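Local coordinates for LEOA (PDB 4AUR), which probably binds and hydrolyses GTP as a bacterial dynamin of enterotoxigenic Escherichia coli, apparently in connection with the LT toxin, at residues 80-94 and 97-111. Numbering follows the deposited sequence.
Sequences DMNISMDESSDRLSI and PEGLPDQCEIVDTPG
Ser93 and Asp108 form an antiparallel hydrogen-bonded pair, Ser93 N giving to Asp108 O at 3.0 Å and Asp108 N to Ser93 O at 2.9 Å, and Ile94 with Val107 follows as the non-hydrogen-bonded pair. Ile94 and Val107 run side by side on one face, Ile94 CD1 lying 4.0 Å from Val107 CG1, and Tyr134 of helix 129-136 packs against both. On the other face are Ser93 and Asp108. With chi1 at 40°, Ser93 OG sits between its own N and carbonyl carbon and meets the CG-CD edge of the Pro110 ring, 3.3 Å from Pro110 CG. The turning chain of 86-91 wraps this proline, and several backbone oxygens border its ring: Asp86 O faces Pro110 CB and Arg91 O lies 3.4 Å from Pro110 CD. The Asp108 side chain crosses that of Met85 at an angle, so that Met85 CE meets Asp108 OD2, while Asp108 OD1 forms a salt bridge with Lys66. At the far end Met81, extended beyond CG, lies alongside Pro97, with Met81 SE 3.8 Å from Pro97 CB. Next to it Asn82 ND2 bonds to Glu98 OE1 at 3.3 Å, coming from above the carboxylate plane. Strands 93-95 and 104-108 form the antiparallel edge hairpin of an otherwise parallel GTPase sheet; Asp108-Thr109-Pro110-Gly111 matches the DxxG (G3) motif, and Lys66 belongs to a probable P-loop.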
loop_
_atom_site.group_PDB
_atom_site.type_symbol
_atom_site.label_atom_id
_atom_site.label_comp_id
_atom_site.label_asym_id
_atom_site.label_seq_id
_atom_site.Cartn_x
_atom_site.Cartn_y
_atom_site.Cartn_z
ATOM N N ASP A 80 15.965 2.372 -58.606
ATOM C CA ASP A 80 15.820 0.938 -58.300
ATOM C C ASP A 80 14.605 0.644 -57.427
ATOM O O ASP A 80 14.069 -0.473 -57.449
ATOM C CB ASP A 80 17.059 0.415 -57.581
ATOM C CG ASP A 80 18.255 0.347 -58.472
ATOM O OD1 ASP A 80 18.103 0.591 -59.684
ATOM O OD2 ASP A 80 19.347 0.045 -57.957
HETATM N N MSE A 81 14.198 1.648 -56.650
HETATM C CA MSE A 81 12.949 1.616 -55.892
HETATM C C MSE A 81 11.951 2.506 -56.590
HETATM O O MSE A 81 11.237 3.266 -55.952
HETATM C CB MSE A 81 13.192 1.981 -54.426
HETATM C CG MSE A 81 13.962 3.278 -54.216
HETATM SE SE MSE A 81 14.311 3.598 -52.296
HETATM C CE MSE A 81 15.013 5.401 -52.686
ATOM N N ASN A 82 11.936 2.410 -57.926
ATOM C CA ASN A 82 10.899 2.951 -58.813
ATOM C C ASN A 82 10.087 4.121 -58.251
ATOM O O ASN A 82 8.860 4.052 -58.123
ATOM C CB ASN A 82 9.985 1.796 -59.248
ATOM C CG ASN A 82 8.977 2.202 -60.307
ATOM O OD1 ASN A 82 9.335 2.517 -61.447
ATOM N ND2 ASN A 82 7.701 2.184 -59.933
ATOM N N ILE A 83 10.793 5.195 -57.916
ATOM C CA ILE A 83 10.165 6.437 -57.461
ATOM C C ILE A 83 11.079 7.624 -57.829
ATOM O O ILE A 83 12.297 7.468 -57.954
ATOM C CB ILE A 83 9.820 6.368 -55.941
ATOM C CG1 ILE A 83 8.361 6.777 -55.692
ATOM C CG2 ILE A 83 10.792 7.178 -55.084
ATOM C CD1 ILE A 83 7.333 5.727 -56.088
ATOM N N SER A 84 10.477 8.798 -58.019
ATOM C CA SER A 84 11.185 9.981 -58.513
ATOM C C SER A 84 10.598 11.256 -57.910
ATOM O O SER A 84 9.413 11.519 -58.030
ATOM C CB SER A 84 11.098 10.025 -60.043
ATOM O OG SER A 84 11.035 11.354 -60.525
HETATM N N MSE A 85 11.441 12.060 -57.281
HETATM C CA MSE A 85 10.960 13.166 -56.467
HETATM C C MSE A 85 10.901 14.458 -57.237
HETATM O O MSE A 85 11.843 14.806 -57.947
HETATM C CB MSE A 85 11.849 13.259 -55.225
HETATM C CG MSE A 85 11.346 12.254 -54.179
HETATM SE SE MSE A 85 12.189 12.491 -52.405
HETATM C CE MSE A 85 11.423 14.260 -51.942
ATOM N N ASP A 86 9.782 15.178 -57.079
ATOM C CA ASP A 86 9.494 16.411 -57.827
ATOM C C ASP A 86 10.024 17.627 -57.079
ATOM O O ASP A 86 9.831 17.740 -55.870
ATOM C CB ASP A 86 7.978 16.560 -58.050
ATOM C CG ASP A 86 7.617 17.738 -58.968
ATOM O OD1 ASP A 86 8.160 17.842 -60.095
ATOM O OD2 ASP A 86 6.777 18.564 -58.554
ATOM N N GLU A 87 10.660 18.538 -57.817
ATOM C CA GLU A 87 11.370 19.692 -57.242
ATOM C C GLU A 87 10.464 20.812 -56.724
ATOM O O GLU A 87 10.804 21.476 -55.742
ATOM C CB GLU A 87 12.351 20.281 -58.269
ATOM C CG GLU A 87 13.487 19.344 -58.666
ATOM C CD GLU A 87 14.466 19.088 -57.536
ATOM O OE1 GLU A 87 14.922 20.069 -56.912
ATOM O OE2 GLU A 87 14.779 17.907 -57.274
ATOM N N SER A 88 9.335 21.049 -57.387
ATOM C CA SER A 88 8.395 22.049 -56.897
ATOM C C SER A 88 6.936 21.700 -57.195
ATOM O O SER A 88 6.547 21.498 -58.347
ATOM C CB SER A 88 8.738 23.433 -57.456
ATOM O OG SER A 88 8.074 24.449 -56.716
ATOM N N SER A 89 6.153 21.607 -56.122
ATOM C CA SER A 89 4.699 21.568 -56.182
ATOM C C SER A 89 4.223 22.180 -54.882
ATOM O O SER A 89 4.624 21.716 -53.822
ATOM C CB SER A 89 4.188 20.130 -56.281
ATOM O OG SER A 89 4.013 19.547 -54.995
ATOM N N ASP A 90 3.382 23.210 -54.941
ATOM C CA ASP A 90 2.884 23.844 -53.708
ATOM C C ASP A 90 1.800 22.994 -53.027
ATOM O O ASP A 90 0.662 23.435 -52.855
ATOM C CB ASP A 90 2.396 25.283 -53.970
ATOM C CG ASP A 90 3.544 26.286 -54.038
ATOM O OD1 ASP A 90 4.178 26.547 -52.988
ATOM O OD2 ASP A 90 3.816 26.807 -55.140
ATOM N N ARG A 91 2.173 21.767 -52.666
ATOM C CA ARG A 91 1.341 20.869 -51.887
ATOM C C ARG A 91 2.276 19.944 -51.116
ATOM O O ARG A 91 3.469 19.900 -51.364
ATOM C CB ARG A 91 0.446 19.962 -52.763
ATOM C CG ARG A 91 -0.422 20.615 -53.819
ATOM C CD ARG A 91 -1.636 21.317 -53.236
ATOM N NE ARG A 91 -2.279 22.142 -54.263
ATOM C CZ ARG A 91 -3.257 23.024 -54.043
ATOM N NH1 ARG A 91 -3.744 23.220 -52.814
ATOM N NH2 ARG A 91 -3.753 23.715 -55.070
ATOM N N LEU A 92 1.702 19.174 -50.209
ATOM C CA LEU A 92 2.373 18.045 -49.625
ATOM C C LEU A 92 2.528 16.929 -50.645
ATOM O O LEU A 92 1.758 16.815 -51.609
ATOM C CB LEU A 92 1.525 17.538 -48.474
ATOM C CG LEU A 92 1.916 16.275 -47.727
ATOM C CD1 LEU A 92 3.021 16.593 -46.746
ATOM C CD2 LEU A 92 0.694 15.724 -47.011
ATOM N N SER A 93 3.513 16.077 -50.424
ATOM C CA SER A 93 3.690 14.957 -51.304
ATOM C C SER A 93 4.266 13.744 -50.602
ATOM O O SER A 93 4.995 13.852 -49.610
ATOM C CB SER A 93 4.530 15.358 -52.528
ATOM O OG SER A 93 5.598 16.220 -52.166
ATOM N N ILE A 94 3.909 12.582 -51.149
ATOM C CA ILE A 94 4.188 11.301 -50.550
ATOM C C ILE A 94 4.757 10.362 -51.582
ATOM O O ILE A 94 4.186 10.217 -52.654
ATOM C CB ILE A 94 2.898 10.671 -50.011
ATOM C CG1 ILE A 94 2.177 11.677 -49.126
ATOM C CG2 ILE A 94 3.217 9.385 -49.258
ATOM C CD1 ILE A 94 1.427 11.085 -47.958
ATOM N N PRO A 97 8.232 4.099 -52.046
ATOM C CA PRO A 97 9.197 3.353 -52.812
ATOM C C PRO A 97 8.928 1.862 -52.823
ATOM O O PRO A 97 8.308 1.329 -51.897
ATOM C CB PRO A 97 10.505 3.655 -52.091
ATOM C CG PRO A 97 10.105 3.969 -50.701
ATOM C CD PRO A 97 8.883 4.794 -50.929
ATOM N N GLU A 98 9.421 1.198 -53.871
ATOM C CA GLU A 98 9.093 -0.199 -54.131
ATOM C C GLU A 98 10.350 -1.036 -54.066
ATOM O O GLU A 98 11.443 -0.506 -53.961
ATOM C CB GLU A 98 8.393 -0.323 -55.486
ATOM C CG GLU A 98 6.979 0.256 -55.490
ATOM C CD GLU A 98 6.364 0.391 -56.883
ATOM O OE1 GLU A 98 6.915 -0.191 -57.852
ATOM O OE2 GLU A 98 5.324 1.089 -57.013
ATOM N N GLY A 99 10.189 -2.348 -54.083
ATOM C CA GLY A 99 11.323 -3.242 -54.049
ATOM C C GLY A 99 12.172 -3.104 -52.805
ATOM O O GLY A 99 13.347 -3.444 -52.818
ATOM N N LEU A 100 11.571 -2.612 -51.726
ATOM C CA LEU A 100 12.241 -2.499 -50.427
ATOM C C LEU A 100 11.733 -3.630 -49.551
ATOM O O LEU A 100 10.684 -4.197 -49.854
ATOM C CB LEU A 100 11.902 -1.158 -49.780
ATOM C CG LEU A 100 12.746 0.053 -50.164
ATOM C CD1 LEU A 100 12.023 1.328 -49.761
ATOM C CD2 LEU A 100 14.107 -0.006 -49.502
ATOM N N PRO A 101 12.437 -3.936 -48.439
ATOM C CA PRO A 101 12.018 -5.094 -47.635
ATOM C C PRO A 101 10.576 -4.953 -47.139
ATOM O O PRO A 101 9.805 -5.916 -47.188
ATOM C CB PRO A 101 13.007 -5.104 -46.449
ATOM C CG PRO A 101 14.077 -4.113 -46.787
ATOM C CD PRO A 101 13.444 -3.127 -47.728
ATOM N N ASP A 102 10.236 -3.752 -46.683
ATOM C CA ASP A 102 8.896 -3.436 -46.255
ATOM C C ASP A 102 8.501 -2.146 -46.933
ATOM O O ASP A 102 9.313 -1.546 -47.638
ATOM C CB ASP A 102 8.837 -3.297 -44.733
ATOM C CG ASP A 102 7.552 -3.859 -44.140
ATOM O OD1 ASP A 102 6.481 -3.797 -44.810
ATOM O OD2 ASP A 102 7.629 -4.379 -42.994
ATOM N N GLN A 103 7.250 -1.734 -46.738
ATOM C CA GLN A 103 6.769 -0.471 -47.268
ATOM C C GLN A 103 7.229 0.681 -46.383
ATOM O O GLN A 103 7.523 0.490 -45.207
ATOM C CB GLN A 103 5.246 -0.475 -47.323
ATOM C CG GLN A 103 4.666 -1.468 -48.309
ATOM C CD GLN A 103 3.226 -1.848 -47.990
ATOM O OE1 GLN A 103 2.868 -2.060 -46.825
ATOM N NE2 GLN A 103 2.392 -1.959 -49.032
ATOM N N CYS A 104 7.305 1.878 -46.947
ATOM C CA CYS A 104 7.454 3.074 -46.131
ATOM C C CYS A 104 7.028 4.251 -46.928
ATOM O O CYS A 104 7.073 4.208 -48.124
ATOM C CB CYS A 104 8.891 3.282 -45.624
ATOM S SG CYS A 104 10.130 3.804 -46.849
ATOM N N GLU A 105 6.622 5.301 -46.240
ATOM C CA GLU A 105 6.149 6.520 -46.842
ATOM C C GLU A 105 7.232 7.594 -46.687
ATOM O O GLU A 105 7.938 7.658 -45.677
ATOM C CB GLU A 105 4.883 6.988 -46.122
ATOM C CG GLU A 105 3.714 6.017 -46.120
ATOM C CD GLU A 105 2.567 6.487 -45.231
ATOM O OE1 GLU A 105 2.833 7.123 -44.189
ATOM O OE2 GLU A 105 1.386 6.231 -45.555
ATOM N N ILE A 106 7.367 8.451 -47.684
ATOM C CA ILE A 106 8.346 9.524 -47.618
ATOM C C ILE A 106 7.561 10.760 -47.882
ATOM O O ILE A 106 7.041 10.924 -48.963
ATOM C CB ILE A 106 9.476 9.325 -48.646
ATOM C CG1 ILE A 106 10.309 8.109 -48.225
ATOM C CG2 ILE A 106 10.365 10.557 -48.715
ATOM C CD1 ILE A 106 11.208 7.539 -49.288
ATOM N N VAL A 107 7.415 11.604 -46.873
ATOM C CA VAL A 107 6.582 12.799 -47.005
ATOM C C VAL A 107 7.488 13.991 -47.137
ATOM O O VAL A 107 8.581 13.981 -46.598
ATOM C CB VAL A 107 5.651 12.995 -45.798
ATOM C CG1 VAL A 107 4.664 11.861 -45.721
ATOM C CG2 VAL A 107 6.425 13.070 -44.494
ATOM N N ASP A 108 7.054 15.016 -47.848
ATOM C CA ASP A 108 7.847 16.252 -47.924
ATOM C C ASP A 108 6.967 17.403 -48.395
ATOM O O ASP A 108 5.857 17.204 -48.871
ATOM C CB ASP A 108 9.069 16.019 -48.843
ATOM C CG ASP A 108 9.797 17.300 -49.246
ATOM O OD1 ASP A 108 10.393 17.967 -48.375
ATOM O OD2 ASP A 108 9.780 17.622 -50.460
ATOM N N THR A 109 7.467 18.606 -48.228
ATOM C CA THR A 109 6.785 19.788 -48.650
ATOM C C THR A 109 7.688 20.536 -49.626
ATOM O O THR A 109 8.389 21.451 -49.223
ATOM C CB THR A 109 6.549 20.632 -47.409
ATOM O OG1 THR A 109 7.771 20.682 -46.665
ATOM C CG2 THR A 109 5.524 19.978 -46.545
ATOM N N PRO A 110 7.687 20.157 -50.916
ATOM C CA PRO A 110 8.674 20.711 -51.854
ATOM C C PRO A 110 8.604 22.222 -52.085
ATOM O O PRO A 110 9.623 22.846 -52.308
ATOM C CB PRO A 110 8.371 19.967 -53.166
ATOM C CG PRO A 110 7.575 18.776 -52.767
ATOM C CD PRO A 110 6.751 19.273 -51.619
ATOM N N GLY A 111 7.412 22.795 -52.029
ATOM C CA GLY A 111 7.255 24.239 -52.186
ATOM C C GLY A 111 8.217 25.096 -51.377
ATOM O O GLY A 111 8.736 26.085 -51.888
#